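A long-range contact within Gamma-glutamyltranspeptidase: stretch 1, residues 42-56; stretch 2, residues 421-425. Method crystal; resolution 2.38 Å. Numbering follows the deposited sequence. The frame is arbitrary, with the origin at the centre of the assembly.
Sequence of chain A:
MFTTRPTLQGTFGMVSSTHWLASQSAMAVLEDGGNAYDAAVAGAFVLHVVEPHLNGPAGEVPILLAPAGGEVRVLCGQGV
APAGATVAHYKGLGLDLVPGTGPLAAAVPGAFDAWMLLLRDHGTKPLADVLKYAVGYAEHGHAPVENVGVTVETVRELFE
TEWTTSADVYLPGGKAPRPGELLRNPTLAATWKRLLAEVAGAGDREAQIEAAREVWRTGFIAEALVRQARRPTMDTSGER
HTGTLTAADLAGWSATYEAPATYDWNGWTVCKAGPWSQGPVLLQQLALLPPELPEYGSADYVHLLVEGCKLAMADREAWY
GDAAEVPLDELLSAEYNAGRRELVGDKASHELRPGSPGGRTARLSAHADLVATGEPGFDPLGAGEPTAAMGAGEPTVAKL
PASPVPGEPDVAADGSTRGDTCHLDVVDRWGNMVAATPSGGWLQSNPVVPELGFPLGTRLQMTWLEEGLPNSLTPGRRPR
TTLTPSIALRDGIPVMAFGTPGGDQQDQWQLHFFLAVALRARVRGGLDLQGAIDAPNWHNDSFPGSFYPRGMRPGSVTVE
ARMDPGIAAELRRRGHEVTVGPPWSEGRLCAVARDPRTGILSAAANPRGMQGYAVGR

Stretch 1, residues 42-56: AGAFVLHVVEPHLNG
Stretch 2, residues 421-425: TCHLD

A cysteine can serve as a compact apolar plug, and this contact in gamma-glutamyltranspeptidase, between residues at least 367 positions apart, is a worked example. C422 loses more surface than any other residue here, 100 Å² of the 362 Å² buried in all. Its CA-to-CB bond points toward stretch 1, and the m rotamer (chi1 -54°) sets the sulfur among the residues that follow the helix: SG lies 3.6 Å from E51 CB and 4.1 Å from L54 CB. The helix supplies L47, also directed toward the partner; with chi1 m and chi2 t, its CD1 comes 3.8 Å from C422 CB and 4.4 Å from L424 CD2, joining cysteine and leucine in one apolar patch.

Farther back along the helix, packing depends on the absence of a side chain. L424 (chi1 p, 84°; chi2 t) points toward the helix and lays CD1 3.9 Å from G43 CA and 4.0 Å from A44 N. An ideal CB on G43 would fall 2.7 Å from L424 CD1, a clash, so glycine permits this approach. Here the backbones stand apart, G43 CA to L424 CA being 7.5 Å. Between the inward C422 and L424, H423 points away, the alternation expected of an extended chain (phi/psi -148/148) that enters a strand at L424.

The helix runs through V50, its last turn closed by E51 N to L47 O at 2.8 Å. E51 then leaves helical geometry (-134/55), and a tight turn follows, in which L54 N and N55 N both donate to E51 O, at 2.9 and 2.8 Å. L54, m and t, turns its side chain toward stretch 2, while its carbonyl forms the polar edge: T421 N donates to L54 O at 3.1 Å. This single hydrogen bond between the stretches accompanies their closest backbone approach, L54 CA to T421 CA at 4.9 Å.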

# COMPACT_ATOMS: atom_id res chain seq x y z
N ALA A 42 2.37 18.19 7.27
CA ALA A 42 3.55 17.61 6.61
C ALA A 42 3.23 17.03 5.24
O ALA A 42 3.88 17.35 4.25
CB ALA A 42 4.16 16.54 7.48
N GLY A 43 2.22 16.17 5.21
CA GLY A 43 1.76 15.55 3.97
C GLY A 43 1.38 16.56 2.90
O GLY A 43 1.65 16.35 1.72
N ALA A 44 0.75 17.66 3.31
CA ALA A 44 0.25 18.68 2.39
C ALA A 44 1.37 19.38 1.65
O ALA A 44 1.26 19.64 0.46
CB ALA A 44 -0.59 19.69 3.13
N PHE A 45 2.44 19.70 2.37
CA PHE A 45 3.61 20.33 1.77
C PHE A 45 4.41 19.34 0.92
O PHE A 45 5.05 19.73 -0.05
CB PHE A 45 4.47 21.01 2.85
CG PHE A 45 3.90 22.31 3.33
CD1 PHE A 45 2.84 22.34 4.23
CD2 PHE A 45 4.39 23.53 2.86
CE1 PHE A 45 2.30 23.54 4.66
CE2 PHE A 45 3.86 24.74 3.29
CZ PHE A 45 2.81 24.75 4.20
N VAL A 46 4.39 18.07 1.28
CA VAL A 46 4.94 17.04 0.40
C VAL A 46 4.13 16.99 -0.90
O VAL A 46 4.71 16.95 -1.99
CB VAL A 46 5.01 15.67 1.11
CG1 VAL A 46 5.32 14.54 0.13
CG2 VAL A 46 6.08 15.71 2.20
N LEU A 47 2.80 17.04 -0.80
CA LEU A 47 1.94 17.05 -1.99
C LEU A 47 2.24 18.18 -2.97
O LEU A 47 2.15 17.97 -4.19
CB LEU A 47 0.47 17.11 -1.60
CG LEU A 47 -0.15 15.83 -1.06
CD1 LEU A 47 -1.52 16.13 -0.48
CD2 LEU A 47 -0.27 14.78 -2.15
N HIS A 48 2.59 19.36 -2.46
CA HIS A 48 3.01 20.47 -3.32
C HIS A 48 4.13 19.99 -4.23
O HIS A 48 4.11 20.21 -5.45
CB HIS A 48 3.54 21.66 -2.52
CG HIS A 48 2.55 22.28 -1.60
ND1 HIS A 48 2.92 22.94 -0.45
CD2 HIS A 48 1.20 22.33 -1.65
CE1 HIS A 48 1.84 23.37 0.18
NE2 HIS A 48 0.78 23.01 -0.53
N VAL A 49 5.10 19.33 -3.61
CA VAL A 49 6.34 18.89 -4.26
C VAL A 49 6.13 17.72 -5.21
O VAL A 49 6.75 17.69 -6.27
CB VAL A 49 7.42 18.53 -3.21
CG1 VAL A 49 8.72 18.10 -3.88
CG2 VAL A 49 7.70 19.71 -2.30
N VAL A 50 5.28 16.77 -4.83
CA VAL A 50 5.11 15.53 -5.60
C VAL A 50 3.90 15.49 -6.53
O VAL A 50 3.80 14.57 -7.34
CB VAL A 50 5.13 14.27 -4.70
CG1 VAL A 50 6.38 14.29 -3.83
CG2 VAL A 50 3.86 14.15 -3.85
N GLU A 51 3.00 16.46 -6.40
CA GLU A 51 1.91 16.66 -7.35
C GLU A 51 1.76 18.14 -7.74
O GLU A 51 0.68 18.72 -7.63
CB GLU A 51 0.59 16.14 -6.76
CG GLU A 51 0.64 14.69 -6.33
CD GLU A 51 -0.75 14.08 -6.15
OE1 GLU A 51 -1.53 14.08 -7.12
OE2 GLU A 51 -1.04 13.58 -5.05
N PRO A 52 2.85 18.76 -8.24
CA PRO A 52 2.83 20.19 -8.61
C PRO A 52 2.03 20.50 -9.87
O PRO A 52 1.72 21.65 -10.13
CB PRO A 52 4.30 20.49 -8.84
CG PRO A 52 4.83 19.22 -9.39
CD PRO A 52 4.14 18.15 -8.59
N HIS A 53 1.79 19.48 -10.68
CA HIS A 53 0.76 19.49 -11.73
C HIS A 53 -0.70 19.47 -11.25
O HIS A 53 -1.61 19.60 -12.07
CB HIS A 53 0.97 18.27 -12.65
CG HIS A 53 0.83 16.95 -11.96
ND1 HIS A 53 0.05 15.93 -12.45
CD2 HIS A 53 1.35 16.49 -10.80
CE1 HIS A 53 0.12 14.90 -11.64
NE2 HIS A 53 0.90 15.21 -10.62
N LEU A 54 -0.91 19.26 -9.94
CA LEU A 54 -2.24 19.17 -9.35
C LEU A 54 -2.49 20.06 -8.12
O LEU A 54 -3.64 20.25 -7.73
CB LEU A 54 -2.56 17.71 -9.03
CG LEU A 54 -2.72 16.80 -10.26
CD1 LEU A 54 -2.80 15.34 -9.83
CD2 LEU A 54 -3.94 17.14 -11.10
N ASN A 55 -1.44 20.61 -7.52
CA ASN A 55 -1.59 21.61 -6.47
C ASN A 55 -0.29 22.39 -6.28
O ASN A 55 0.68 22.20 -7.00
CB ASN A 55 -2.03 20.95 -5.16
CG ASN A 55 -0.92 20.22 -4.46
OD1 ASN A 55 -0.00 19.69 -5.09
ND2 ASN A 55 -0.99 20.18 -3.13
N GLY A 56 -0.28 23.28 -5.31
CA GLY A 56 0.91 24.04 -4.98
C GLY A 56 0.62 24.95 -3.80
O GLY A 56 -0.53 25.08 -3.41
N THR A 421 -6.24 18.72 -8.36
CA THR A 421 -6.45 18.59 -6.92
C THR A 421 -5.76 17.34 -6.32
O THR A 421 -5.58 16.32 -7.00
CB THR A 421 -7.97 18.58 -6.63
OG1 THR A 421 -8.54 19.80 -7.13
CG2 THR A 421 -8.26 18.44 -5.15
N CYS A 422 -5.38 17.46 -5.05
CA CYS A 422 -4.93 16.34 -4.22
C CYS A 422 -5.88 16.09 -3.05
O CYS A 422 -6.80 16.88 -2.80
CB CYS A 422 -3.53 16.64 -3.68
SG CYS A 422 -2.35 17.05 -4.98
N HIS A 423 -5.66 14.99 -2.34
CA HIS A 423 -6.37 14.74 -1.09
C HIS A 423 -5.53 13.97 -0.08
O HIS A 423 -4.70 13.15 -0.47
CB HIS A 423 -7.67 13.98 -1.33
CG HIS A 423 -8.60 14.00 -0.15
ND1 HIS A 423 -8.62 13.01 0.81
CD2 HIS A 423 -9.51 14.92 0.23
CE1 HIS A 423 -9.52 13.32 1.72
NE2 HIS A 423 -10.06 14.47 1.40
N LEU A 424 -5.75 14.24 1.20
CA LEU A 424 -5.21 13.39 2.26
C LEU A 424 -6.17 13.30 3.45
O LEU A 424 -6.89 14.26 3.74
CB LEU A 424 -3.80 13.83 2.67
CG LEU A 424 -3.61 14.94 3.69
CD1 LEU A 424 -2.15 15.01 4.08
CD2 LEU A 424 -4.06 16.27 3.11
N ASP A 425 -6.21 12.12 4.08
CA ASP A 425 -6.96 11.87 5.32
C ASP A 425 -6.00 11.33 6.35
O ASP A 425 -5.09 10.58 6.01
CB ASP A 425 -8.01 10.79 5.13
CG ASP A 425 -8.97 11.09 4.03
OD1 ASP A 425 -9.81 12.00 4.24
OD2 ASP A 425 -8.92 10.41 2.99